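Local coordinates for protein alginate lyase A1-II' (PDB 2Z42) that probably acts as a lyase that cleaves alginate, in the concanavalin-like beta-sandwich domain that makes up this chain, at residues F51-T56 against N204-N209; G95-L100 against A216-Y221; P122-A127 against A191-L196; N151-I156 against A173-N178. All coordinates share one frame; numbering follows the deposited sequence.

Contact 1: F51-T56 against N204-N209. With SO4 (sulfate ion), chain C.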
loop_
_atom_site.group_PDB
_atom_site.type_symbol
_atom_site.label_atom_id
_atom_site.label_comp_id
_atom_site.label_asym_id
_atom_site.label_seq_id
_atom_site.Cartn_x
_atom_site.Cartn_y
_atom_site.Cartn_z
ATOM N N PHE A 51 -2.302 -11.642 3.108
ATOM C CA PHE A 51 -0.880 -11.371 2.974
ATOM C C PHE A 51 -0.206 -11.700 4.295
ATOM O O PHE A 51 -0.566 -11.109 5.327
ATOM C CB PHE A 51 -0.678 -9.869 2.752
ATOM C CG PHE A 51 -1.352 -9.321 1.525
ATOM C CD1 PHE A 51 -0.646 -9.187 0.332
ATOM C CD2 PHE A 51 -2.681 -8.879 1.569
ATOM C CE1 PHE A 51 -1.256 -8.649 -0.812
ATOM C CE2 PHE A 51 -3.294 -8.349 0.429
ATOM C CZ PHE A 51 -2.580 -8.242 -0.775
ATOM N N TRP A 52 0.788 -12.584 4.254
ATOM C CA TRP A 52 1.552 -12.981 5.453
ATOM C C TRP A 52 3.011 -12.629 5.231
ATOM O O TRP A 52 3.564 -12.898 4.163
ATOM C CB TRP A 52 1.405 -14.481 5.747
ATOM C CG TRP A 52 2.274 -14.945 6.897
ATOM C CD1 TRP A 52 2.004 -14.812 8.232
ATOM C CD2 TRP A 52 3.558 -15.577 6.806
ATOM N NE1 TRP A 52 3.032 -15.336 8.976
ATOM C CE2 TRP A 52 4.000 -15.814 8.133
ATOM C CE3 TRP A 52 4.360 -16.002 5.736
ATOM C CZ2 TRP A 52 5.230 -16.432 8.417
ATOM C CZ3 TRP A 52 5.580 -16.630 6.016
ATOM C CH2 TRP A 52 5.998 -16.833 7.352
ATOM N N ALA A 53 3.633 -12.022 6.233
ATOM C CA ALA A 53 5.056 -11.683 6.120
ATOM C C ALA A 53 5.744 -11.835 7.457
ATOM O O ALA A 53 5.276 -11.301 8.434
ATOM C CB ALA A 53 5.236 -10.266 5.609
ATOM N N PRO A 54 6.870 -12.563 7.484
ATOM C CA PRO A 54 7.646 -12.700 8.714
ATOM C C PRO A 54 8.612 -11.542 8.931
ATOM O O PRO A 54 9.146 -10.993 7.959
ATOM C CB PRO A 54 8.427 -13.974 8.469
ATOM C CG PRO A 54 8.680 -13.976 6.999
ATOM C CD PRO A 54 7.463 -13.335 6.371
ATOM N N THR A 55 8.844 -11.172 10.193
ATOM C CA THR A 55 9.781 -10.075 10.498
ATOM C C THR A 55 11.215 -10.424 10.097
ATOM O O THR A 55 12.054 -9.545 9.976
ATOM C CB THR A 55 9.745 -9.700 11.991
ATOM O OG1 THR A 55 10.160 -10.825 12.774
ATOM C CG2 THR A 55 8.314 -9.340 12.379
ATOM N N THR A 56 11.479 -11.725 9.920
ATOM C CA THR A 56 12.786 -12.238 9.509
ATOM C C THR A 56 12.951 -12.271 7.975
ATOM O O THR A 56 13.988 -12.718 7.446
ATOM C CB THR A 56 12.984 -13.668 10.046
ATOM O OG1 THR A 56 11.804 -14.434 9.777
ATOM C CG2 THR A 56 13.251 -13.664 11.554
ATOM N N ASN A 204 0.774 -5.880 3.079
ATOM C CA ASN A 204 1.271 -6.099 4.424
ATOM C C ASN A 204 2.749 -5.763 4.435
ATOM O O ASN A 204 3.589 -6.594 4.069
ATOM C CB ASN A 204 1.050 -7.570 4.803
ATOM C CG ASN A 204 1.509 -7.885 6.212
ATOM O OD1 ASN A 204 2.057 -7.019 6.905
ATOM N ND2 ASN A 204 1.274 -9.126 6.653
ATOM N N TYR A 205 3.051 -4.532 4.834
ATOM C CA TYR A 205 4.436 -4.083 4.918
ATOM C C TYR A 205 4.745 -4.023 6.419
ATOM O O TYR A 205 4.299 -3.116 7.149
ATOM C CB TYR A 205 4.547 -2.734 4.208
ATOM C CG TYR A 205 5.871 -2.021 4.261
ATOM C CD1 TYR A 205 7.085 -2.717 4.271
ATOM C CD2 TYR A 205 5.904 -0.621 4.253
ATOM C CE1 TYR A 205 8.299 -2.030 4.302
ATOM C CE2 TYR A 205 7.104 0.063 4.271
ATOM C CZ TYR A 205 8.293 -0.643 4.310
ATOM O OH TYR A 205 9.482 0.043 4.323
ATOM N N VAL A 206 5.441 -5.051 6.884
ATOM C CA VAL A 206 5.511 -5.327 8.317
ATOM C C VAL A 206 6.565 -4.447 9.006
ATOM O O VAL A 206 7.742 -4.558 8.701
ATOM C CB VAL A 206 5.687 -6.848 8.609
ATOM C CG1 VAL A 206 6.966 -7.407 8.014
ATOM C CG2 VAL A 206 5.670 -7.104 10.087
ATOM N N GLN A 207 6.143 -3.560 9.927
ATOM C CA GLN A 207 7.085 -2.587 10.513
ATOM C C GLN A 207 7.843 -3.174 11.695
ATOM O O GLN A 207 7.792 -2.634 12.817
ATOM C CB GLN A 207 6.371 -1.296 10.920
ATOM C CG GLN A 207 5.555 -0.691 9.800
ATOM C CD GLN A 207 6.405 -0.246 8.615
ATOM O OE1 GLN A 207 7.119 0.759 8.689
ATOM N NE2 GLN A 207 6.331 -0.996 7.506
ATOM N N ASP A 208 8.526 -4.286 11.426
ATOM C CA ASP A 208 9.315 -5.005 12.416
ATOM C C ASP A 208 10.280 -5.876 11.605
ATOM O O ASP A 208 9.859 -6.612 10.692
ATOM C CB ASP A 208 8.380 -5.834 13.309
ATOM C CG ASP A 208 9.076 -6.462 14.493
ATOM O OD1 ASP A 208 8.403 -6.673 15.523
ATOM O OD2 ASP A 208 10.266 -6.784 14.388
ATOM N N ASN A 209 11.576 -5.737 11.883
ATOM C CA ASN A 209 12.600 -6.542 11.206
ATOM C C ASN A 209 13.425 -7.358 12.194
ATOM O O ASN A 209 14.521 -7.802 11.887
ATOM C CB ASN A 209 13.504 -5.672 10.304
ATOM C CG ASN A 209 14.214 -4.535 11.059
ATOM O OD1 ASN A 209 14.705 -3.591 10.434
ATOM N ND2 ASN A 209 14.276 -4.623 12.383
HETATM S S SO4 C . 10.323 3.418 4.036
HETATM O O1 SO4 C . 8.983 2.894 4.294
HETATM O O2 SO4 C . 11.257 2.317 3.805
HETATM O O3 SO4 C . 10.312 4.279 2.858
HETATM O O4 SO4 C . 10.770 4.199 5.184
#
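Phe51 and Asn204 meet first at their CB atoms, 3.5 Å apart. From there CG of Asn204 runs anti to the backbone N (chi1 -179°), which carries the carboxamide alongside the 51-54 backbone. At the tip, ND2 donates to the carbonyl of Phe51, with 3.0 Å from Asn204 ND2 to Phe51 O. The bond is fairly straight (160° at the hydrogen) and lies in the amide's own plane, yet it reaches the acceptor from above the carbonyl plane. A weak second bond from ND2 to Ala216 O may help to fix the amide's rotation.

Further along, Ala53 CB packs on Val206 CG1 at 4.1 Å. The methyl of Thr55 lies against Asp208, 3.6 Å from Thr55 CG2 to Asp208 CB, while the polar ends of both residues bind Thr210. Tyr205 points away from this interface, and its OH donates to a sulfate oxygen.

The axes of strands 51-54 and 204-206 are 7.2 Å apart at closest and diverge by 16°. Strand 49-54 lies between strands 41-43 and 215-228 in one sheet of the sandwich; strand 204-206 pairs with strands 67-72 and 105-114 in the other.

Contact 2: G95-L100 against A216-Y221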
loop_
_atom_site.group_PDB
_atom_site.type_symbol
_atom_site.label_atom_id
_atom_site.label_comp_id
_atom_site.label_asym_id
_atom_site.label_seq_id
_atom_site.Cartn_x
_atom_site.Cartn_y
_atom_site.Cartn_z
ATOM N N GLY A 95 -10.836 -4.183 4.231
ATOM C CA GLY A 95 -9.948 -5.208 4.761
ATOM C C GLY A 95 -9.933 -5.236 6.267
ATOM O O GLY A 95 -10.762 -4.604 6.924
ATOM N N LYS A 96 -8.986 -5.986 6.804
ATOM C CA LYS A 96 -8.745 -6.044 8.248
ATOM C C LYS A 96 -7.342 -6.557 8.496
ATOM O O LYS A 96 -6.747 -7.223 7.645
ATOM C CB LYS A 96 -9.761 -6.946 8.959
ATOM C CG LYS A 96 -9.679 -8.406 8.564
ATOM C CD LYS A 96 -10.577 -9.287 9.424
ATOM C CE LYS A 96 -12.017 -8.855 9.311
ATOM N NZ LYS A 96 -12.806 -9.315 10.503
ATOM N N THR A 97 -6.800 -6.227 9.659
ATOM C CA THR A 97 -5.504 -6.739 10.062
ATOM C C THR A 97 -5.793 -7.785 11.111
ATOM O O THR A 97 -6.481 -7.491 12.091
ATOM C CB THR A 97 -4.608 -5.615 10.609
ATOM O OG1 THR A 97 -4.206 -4.782 9.512
ATOM C CG2 THR A 97 -3.377 -6.168 11.316
ATOM N N VAL A 98 -5.287 -9.000 10.898
ATOM C CA VAL A 98 -5.603 -10.116 11.794
ATOM C C VAL A 98 -4.498 -10.453 12.808
ATOM O O VAL A 98 -4.787 -10.904 13.929
ATOM C CB VAL A 98 -6.211 -11.383 11.042
ATOM C CG1 VAL A 98 -6.506 -11.153 9.544
ATOM C CG2 VAL A 98 -5.483 -12.695 11.371
ATOM N N GLN A 99 -3.245 -10.219 12.432
ATOM C CA GLN A 99 -2.119 -10.507 13.303
ATOM C C GLN A 99 -1.011 -9.472 13.125
ATOM O O GLN A 99 -0.703 -9.057 12.002
ATOM C CB GLN A 99 -1.589 -11.918 13.027
ATOM C CG GLN A 99 -0.397 -12.340 13.863
ATOM C CD GLN A 99 0.014 -13.761 13.584
ATOM O OE1 GLN A 99 -0.750 -14.704 13.816
ATOM N NE2 GLN A 99 1.220 -13.931 13.073
ATOM N N LEU A 100 -0.438 -9.055 14.255
ATOM C CA LEU A 100 0.613 -8.060 14.283
ATOM C C LEU A 100 1.969 -8.660 14.661
ATOM O O LEU A 100 2.021 -9.693 15.354
ATOM C CB LEU A 100 0.240 -6.946 15.285
ATOM C CG LEU A 100 -0.929 -6.076 14.846
ATOM C CD1 LEU A 100 -1.477 -5.284 16.054
ATOM C CD2 LEU A 100 -0.498 -5.134 13.733
ATOM N N ALA A 216 3.114 -10.971 10.551
ATOM C CA ALA A 216 1.831 -10.274 10.478
ATOM C C ALA A 216 0.932 -10.848 9.392
ATOM O O ALA A 216 1.416 -11.432 8.418
ATOM C CB ALA A 216 2.051 -8.788 10.221
ATOM N N ILE A 217 -0.371 -10.655 9.565
ATOM C CA ILE A 217 -1.362 -11.065 8.560
ATOM C C ILE A 217 -2.302 -9.890 8.334
ATOM O O ILE A 217 -2.875 -9.364 9.284
ATOM C CB ILE A 217 -2.177 -12.301 9.021
ATOM C CG1 ILE A 217 -1.263 -13.509 9.229
ATOM C CG2 ILE A 217 -3.334 -12.596 8.034
ATOM C CD1 ILE A 217 -1.971 -14.716 9.867
ATOM N N ALA A 218 -2.446 -9.485 7.077
ATOM C CA ALA A 218 -3.462 -8.525 6.675
ATOM C C ALA A 218 -4.301 -9.134 5.555
ATOM O O ALA A 218 -3.817 -9.961 4.781
ATOM C CB ALA A 218 -2.825 -7.208 6.233
ATOM N N LYS A 219 -5.555 -8.712 5.491
ATOM C CA LYS A 219 -6.527 -9.208 4.513
ATOM C C LYS A 219 -7.198 -8.048 3.787
ATOM O O LYS A 219 -7.451 -6.982 4.392
ATOM C CB LYS A 219 -7.623 -9.997 5.236
ATOM C CG LYS A 219 -7.219 -11.366 5.716
ATOM C CD LYS A 219 -8.432 -12.070 6.297
ATOM C CE LYS A 219 -8.171 -13.519 6.534
ATOM N NZ LYS A 219 -9.434 -14.181 7.010
ATOM N N LEU A 220 -7.526 -8.294 2.515
ATOM C CA LEU A 220 -8.368 -7.427 1.705
ATOM C C LEU A 220 -9.589 -8.171 1.153
ATOM O O LEU A 220 -9.468 -9.301 0.652
ATOM C CB LEU A 220 -7.586 -6.833 0.534
ATOM C CG LEU A 220 -6.427 -5.917 0.950
ATOM C CD1 LEU A 220 -5.629 -5.538 -0.293
ATOM C CD2 LEU A 220 -6.960 -4.683 1.648
ATOM N N TYR A 221 -10.737 -7.510 1.231
ATOM C CA TYR A 221 -12.010 -8.052 0.728
ATOM C C TYR A 221 -12.406 -7.412 -0.598
ATOM O O TYR A 221 -13.249 -7.949 -1.327
ATOM C CB TYR A 221 -13.117 -7.840 1.773
ATOM C CG TYR A 221 -12.872 -8.622 3.021
ATOM C CD1 TYR A 221 -12.990 -10.019 3.031
ATOM C CD2 TYR A 221 -12.474 -7.983 4.201
ATOM C CE1 TYR A 221 -12.733 -10.755 4.201
ATOM C CE2 TYR A 221 -12.203 -8.712 5.359
ATOM C CZ TYR A 221 -12.345 -10.086 5.357
ATOM O OH TYR A 221 -12.084 -10.813 6.505
#
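Lys96 and Tyr221 meet where the aliphatic part of the lysine comes to the rim of the phenol ring. CE lies near the ring plane, 3.4 Å from Lys96 CE to Tyr221 OH, and a bend at chi3 (59°) turns the chain before its ammonium goes on to Gly159 O. The ring's CD2 corner reaches Gly95, and its hydroxyl is hydrogen-bonded to Asp46 OD2. With Tyr221 replaced by an alanine, the Lys96 stem would probably lose its cover on this side and Asp46 one of its hydrogen-bond partners.

At the bulge Val98 leans out beside that face and its CG1 touches two side chains, which it crosses at a slant: its CG1 is 3.8 Å from Ile217 CG2, and Val98 CG1 also sits 3.9 Å from Lys219 CD. The extended Lys219 chain passes this methyl and ends in salt bridges to Asp44 and Asp46. Gln99 lays its CB against Ile217, while its amide turns to Ser215 O.

A classic beta bulge explains why Val98 and Gln99 both flank one residue. Ile217 O accepts from both backbone nitrogens, 2.9 Å from Val98 N and 3.3 Å from Gln99 N; the latter comes in the carbonyl plane on a lone pair. Lys96 and Lys219 form a regular antiparallel hydrogen-bonded pair.

Strand 215-228 lies between strands 88-99 and 49-54, and strand 162-169 follows beyond 88-99. Thr97 and Ala218, on the opposite face, turn inward onto Ile106 of strand 105-114 in the facing sheet.

Contact 3: P122-A127 against A191-L196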
loop_
_atom_site.group_PDB
_atom_site.type_symbol
_atom_site.label_atom_id
_atom_site.label_comp_id
_atom_site.label_asym_id
_atom_site.label_seq_id
_atom_site.Cartn_x
_atom_site.Cartn_y
_atom_site.Cartn_z
ATOM N N PRO A 122 10.663 9.255 -2.136
ATOM C CA PRO A 122 10.074 8.936 -0.844
ATOM C C PRO A 122 8.649 8.383 -0.943
ATOM O O PRO A 122 7.973 8.594 -1.944
ATOM C CB PRO A 122 10.064 10.287 -0.113
ATOM C CG PRO A 122 10.165 11.299 -1.183
ATOM C CD PRO A 122 10.919 10.699 -2.296
ATOM N N PRO A 123 8.195 7.704 0.110
ATOM C CA PRO A 123 6.770 7.405 0.197
ATOM C C PRO A 123 6.011 8.712 0.376
ATOM O O PRO A 123 6.527 9.639 1.006
ATOM C CB PRO A 123 6.634 6.552 1.471
ATOM C CG PRO A 123 8.043 6.300 1.956
ATOM C CD PRO A 123 8.967 7.255 1.285
ATOM N N LEU A 124 4.814 8.787 -0.180
ATOM C CA LEU A 124 3.963 9.950 0.014
ATOM C C LEU A 124 2.931 9.696 1.118
ATOM O O LEU A 124 2.827 10.481 2.053
ATOM C CB LEU A 124 3.252 10.284 -1.283
ATOM C CG LEU A 124 2.756 11.691 -1.614
ATOM C CD1 LEU A 124 1.361 11.638 -2.178
ATOM C CD2 LEU A 124 2.948 12.810 -0.569
ATOM N N VAL A 125 2.140 8.627 0.983
ATOM C CA VAL A 125 1.158 8.258 1.998
ATOM C C VAL A 125 1.489 6.861 2.519
ATOM O O VAL A 125 1.740 5.944 1.730
ATOM C CB VAL A 125 -0.288 8.275 1.443
ATOM C CG1 VAL A 125 -1.288 7.863 2.521
ATOM C CG2 VAL A 125 -0.645 9.673 0.897
ATOM N N LYS A 126 1.539 6.719 3.839
ATOM C CA LYS A 126 1.652 5.391 4.470
ATOM C C LYS A 126 0.508 5.224 5.452
ATOM O O LYS A 126 0.357 6.040 6.370
ATOM C CB LYS A 126 2.984 5.241 5.198
ATOM C CG LYS A 126 4.179 5.498 4.330
ATOM C CD LYS A 126 5.491 5.263 5.069
ATOM C CE LYS A 126 5.545 6.064 6.329
ATOM N NZ LYS A 126 5.560 7.524 6.072
ATOM N N ALA A 127 -0.271 4.155 5.268
ATOM C CA ALA A 127 -1.400 3.853 6.137
ATOM C C ALA A 127 -0.884 2.922 7.217
ATOM O O ALA A 127 -0.761 1.708 6.992
ATOM C CB ALA A 127 -2.538 3.194 5.330
ATOM N N ALA A 191 6.350 22.303 -3.735
ATOM C CA ALA A 191 6.220 22.204 -5.195
ATOM C C ALA A 191 7.060 21.076 -5.806
ATOM O O ALA A 191 6.809 20.651 -6.943
ATOM C CB ALA A 191 6.563 23.549 -5.866
ATOM N N GLY A 192 8.043 20.592 -5.057
ATOM C CA GLY A 192 8.898 19.501 -5.529
ATOM C C GLY A 192 8.139 18.213 -5.791
ATOM O O GLY A 192 8.589 17.392 -6.587
ATOM N N TRP A 193 6.969 18.052 -5.158
ATOM C CA TRP A 193 6.124 16.880 -5.389
ATOM C C TRP A 193 5.591 16.834 -6.829
ATOM O O TRP A 193 5.174 15.782 -7.310
ATOM C CB TRP A 193 4.957 16.831 -4.393
ATOM C CG TRP A 193 5.331 16.497 -2.971
ATOM C CD1 TRP A 193 5.276 17.330 -1.892
ATOM C CD2 TRP A 193 5.773 15.224 -2.473
ATOM N NE1 TRP A 193 5.652 16.663 -0.750
ATOM C CE2 TRP A 193 5.973 15.369 -1.081
ATOM C CE3 TRP A 193 6.018 13.977 -3.073
ATOM C CZ2 TRP A 193 6.421 14.312 -0.267
ATOM C CZ3 TRP A 193 6.471 12.932 -2.276
ATOM C CH2 TRP A 193 6.656 13.104 -0.881
ATOM N N LYS A 194 5.601 17.974 -7.525
ATOM C CA LYS A 194 5.206 17.993 -8.928
ATOM C C LYS A 194 6.201 17.257 -9.808
ATOM O O LYS A 194 5.846 16.840 -10.906
ATOM C CB LYS A 194 5.092 19.422 -9.441
ATOM C CG LYS A 194 3.883 20.159 -8.930
ATOM C CD LYS A 194 3.742 21.454 -9.705
ATOM C CE LYS A 194 2.780 22.394 -9.040
ATOM N NZ LYS A 194 2.544 23.553 -9.952
ATOM N N ASN A 195 7.435 17.120 -9.328
ATOM C CA ASN A 195 8.524 16.509 -10.102
ATOM C C ASN A 195 8.717 15.028 -9.796
ATOM O O ASN A 195 9.768 14.446 -10.084
ATOM C CB ASN A 195 9.833 17.279 -9.893
ATOM C CG ASN A 195 9.720 18.738 -10.297
ATOM O OD1 ASN A 195 8.888 19.113 -11.135
ATOM N ND2 ASN A 195 10.556 19.566 -9.708
ATOM N N LEU A 196 7.698 14.419 -9.205
ATOM C CA LEU A 196 7.738 12.988 -8.913
ATOM C C LEU A 196 6.518 12.341 -9.517
ATOM O O LEU A 196 5.530 13.024 -9.798
ATOM C CB LEU A 196 7.768 12.724 -7.404
ATOM C CG LEU A 196 9.043 13.092 -6.632
ATOM C CD1 LEU A 196 8.871 12.818 -5.139
ATOM C CD2 LEU A 196 10.268 12.364 -7.170
#
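The chain turns a corner at Leu124, between two strand pieces, and faces the 3-10 turn 191-194 that carries Trp193; the CA atoms of these two residues are 9.0 Å apart, so side chains do most of the bridging. Leu124 lays one methyl over the indole as a CH-pi contact, with CD2 3.7 Å from the centroid of the Trp193 six-membered ring and only 10° off its normal. CG of Leu124 is anti to its own backbone nitrogen (chi1 -155°), which helps extend the branch to the ring.

At the ring edge, Pro123 O lies near the indole plane, 3.9 Å from Trp193 CH2; this carbonyl is buried and has no polar partner in the model. Pro122 CG comes obliquely to the same corner, and its CD touches Leu196 CD1 at 4.1 Å, the two side chains crossing nearly at right angles. Gln140 O holds the indole NE1, and Phe186 meets the ring edge-to-face. A serine in place of Trp193 would probably open a gap beneath Leu124 and leave Gln140 O without its donor.

Leu124 and Val125 both face Ile111, a classic beta bulge in strand 120-130, between strands 105-114 and 132-139 of the sandwich; segment 191-196 covers this corner.

Contact 4: N151-I156 against A173-N178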
loop_
_atom_site.group_PDB
_atom_site.type_symbol
_atom_site.label_atom_id
_atom_site.label_comp_id
_atom_site.label_asym_id
_atom_site.label_seq_id
_atom_site.Cartn_x
_atom_site.Cartn_y
_atom_site.Cartn_z
ATOM N N ASN A 151 -2.338 11.729 10.476
ATOM C CA ASN A 151 -3.788 11.782 10.345
ATOM C C ASN A 151 -4.351 10.570 11.046
ATOM O O ASN A 151 -4.334 9.464 10.501
ATOM C CB ASN A 151 -4.213 11.830 8.874
ATOM C CG ASN A 151 -3.738 13.086 8.173
ATOM O OD1 ASN A 151 -4.361 14.154 8.292
ATOM N ND2 ASN A 151 -2.642 12.966 7.417
ATOM N N TYR A 152 -4.829 10.783 12.271
ATOM C CA TYR A 152 -5.204 9.698 13.154
ATOM C C TYR A 152 -6.656 9.326 13.002
ATOM O O TYR A 152 -7.556 10.192 12.989
ATOM C CB TYR A 152 -4.888 10.054 14.617
ATOM C CG TYR A 152 -3.428 10.363 14.865
ATOM C CD1 TYR A 152 -3.004 11.682 15.082
ATOM C CD2 TYR A 152 -2.470 9.351 14.873
ATOM C CE1 TYR A 152 -1.665 11.974 15.317
ATOM C CE2 TYR A 152 -1.117 9.634 15.104
ATOM C CZ TYR A 152 -0.729 10.953 15.326
ATOM O OH TYR A 152 0.597 11.256 15.549
ATOM N N PHE A 153 -6.863 8.022 12.856
ATOM C CA PHE A 153 -8.183 7.421 12.815
ATOM C C PHE A 153 -8.268 6.417 13.948
ATOM O O PHE A 153 -7.747 5.311 13.854
ATOM C CB PHE A 153 -8.411 6.783 11.451
ATOM C CG PHE A 153 -8.338 7.772 10.322
ATOM C CD1 PHE A 153 -7.163 7.930 9.578
ATOM C CD2 PHE A 153 -9.428 8.565 10.018
ATOM C CE1 PHE A 153 -7.099 8.838 8.552
ATOM C CE2 PHE A 153 -9.373 9.473 8.988
ATOM C CZ PHE A 153 -8.203 9.615 8.248
ATOM N N THR A 154 -8.886 6.861 15.043
ATOM C CA THR A 154 -8.982 6.111 16.294
ATOM C C THR A 154 -10.205 5.183 16.268
ATOM O O THR A 154 -11.181 5.458 15.581
ATOM C CB THR A 154 -9.099 7.100 17.494
ATOM O OG1 THR A 154 -7.927 7.931 17.544
ATOM C CG2 THR A 154 -9.235 6.362 18.817
ATOM N N GLY A 155 -10.144 4.087 17.017
ATOM C CA GLY A 155 -11.291 3.189 17.163
ATOM C C GLY A 155 -11.250 2.007 16.206
ATOM O O GLY A 155 -12.245 1.307 16.011
ATOM N N ILE A 156 -10.099 1.785 15.584
ATOM C CA ILE A 156 -9.993 0.667 14.657
ATOM C C ILE A 156 -9.128 -0.398 15.311
ATOM O O ILE A 156 -7.923 -0.228 15.422
ATOM C CB ILE A 156 -9.427 1.114 13.298
ATOM C CG1 ILE A 156 -10.251 2.283 12.742
ATOM C CG2 ILE A 156 -9.387 -0.069 12.327
ATOM C CD1 ILE A 156 -9.649 2.940 11.540
ATOM N N ALA A 173 -3.810 15.238 -1.200
ATOM C CA ALA A 173 -4.083 13.885 -0.720
ATOM C C ALA A 173 -5.338 13.903 0.157
ATOM O O ALA A 173 -5.415 14.680 1.108
ATOM C CB ALA A 173 -2.887 13.353 0.067
ATOM N N TYR A 174 -6.321 13.079 -0.190
ATOM C CA TYR A 174 -7.496 12.855 0.657
ATOM C C TYR A 174 -7.390 11.456 1.210
ATOM O O TYR A 174 -7.301 10.482 0.450
ATOM C CB TYR A 174 -8.796 12.997 -0.135
ATOM C CG TYR A 174 -9.035 14.397 -0.647
ATOM C CD1 TYR A 174 -8.668 14.749 -1.937
ATOM C CD2 TYR A 174 -9.597 15.371 0.172
ATOM C CE1 TYR A 174 -8.863 16.033 -2.422
ATOM C CE2 TYR A 174 -9.803 16.669 -0.301
ATOM C CZ TYR A 174 -9.430 16.990 -1.605
ATOM O OH TYR A 174 -9.612 18.271 -2.089
ATOM N N VAL A 175 -7.342 11.362 2.530
ATOM C CA VAL A 175 -7.166 10.081 3.179
ATOM C C VAL A 175 -8.417 9.764 3.990
ATOM O O VAL A 175 -8.839 10.559 4.820
ATOM C CB VAL A 175 -5.839 10.005 3.982
ATOM C CG1 VAL A 175 -4.656 10.106 3.027
ATOM C CG2 VAL A 175 -5.737 11.099 5.061
ATOM N N THR A 176 -9.027 8.607 3.731
ATOM C CA THR A 176 -10.334 8.312 4.329
ATOM C C THR A 176 -10.331 6.945 4.986
ATOM O O THR A 176 -9.941 5.961 4.359
ATOM C CB THR A 176 -11.488 8.364 3.300
ATOM O OG1 THR A 176 -11.573 9.662 2.696
ATOM C CG2 THR A 176 -12.823 8.041 3.956
ATOM N N MET A 177 -10.736 6.896 6.256
ATOM C CA MET A 177 -10.940 5.632 6.949
ATOM C C MET A 177 -12.341 5.622 7.515
ATOM O O MET A 177 -12.685 6.483 8.333
ATOM C CB MET A 177 -9.955 5.461 8.100
ATOM C CG MET A 177 -10.002 4.099 8.767
ATOM S SD MET A 177 -9.176 2.755 7.885
ATOM C CE MET A 177 -8.154 3.658 6.758
ATOM N N ASN A 178 -13.137 4.656 7.087
ATOM C CA ASN A 178 -14.489 4.499 7.618
ATOM C C ASN A 178 -15.272 5.811 7.580
ATOM O O ASN A 178 -15.844 6.252 8.583
ATOM C CB ASN A 178 -14.420 3.922 9.026
ATOM C CG ASN A 178 -13.816 2.524 9.052
ATOM O OD1 ASN A 178 -13.874 1.789 8.065
ATOM N ND2 ASN A 178 -13.247 2.150 10.184
#
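The Phe153 ring carries Met177 on one face: CB of the methionine stands 3.8 Å from the ring centroid, 22° off the normal, in a CH-pi contact displaced toward the CG side of the ring. At the far end, Phe153 CZ is 3.6 Å from Val175 O, which approaches obliquely. The ring's first torsion, with CG anti to the carbonyl carbon (chi1 -61°), directs it along the 175-177 backbone instead of straight across.

Asn151 adds a second point of contact: its CB lies 4.2 Å from Val175 CG2, the two side chains meeting at about a right angle. Its side-chain ND2 donates to Met136 O. Beyond Met177, Asn178 ND2 lies 3.9 Å from Ile156 CG1, while its OD1 accepts from Asn163 N. Ile156 also packs on the bent Met177 chain, but the modelled spacing there is doubtfully short.

No hydrogen bond crosses this interface. The backbone of 151-156 pairs with strand 132-139, and strand 172-177 belongs to the facing sheet, so aliphatic and aromatic surfaces do the joining. Asn151 ND2 and Asn178 OD1 find their partners outside the contact, which suggests that dispersion and the burial of apolar surface hold the two layers together here.

Contacts 1 and 2 are continuous, their centres 11 Å apart: strand 49-54 pairs with strand 215-228 through probable backbone bonds, Phe51 N to Ala218 O at 2.8 Å and Ala53 O to Ala216 N at 3.0 Å. Contacts 3 and 4 touch through the sandwich interior, where Val125 CG1 and Val175 CG1 are 4.1 Å apart. Contacts 2 and 3 lie on opposite sides of the chain's centre, about 26 Å apart between centres. One sulfate, probably from the crystallisation liquor, lies between contacts 1 and 3: it is hydrogen-bonded to Tyr205 OH, and its O3 comes within 3.2 Å of Pro123 CG. Its position may mark an anion-binding pocket, consistent with an acidic polysaccharide substrate.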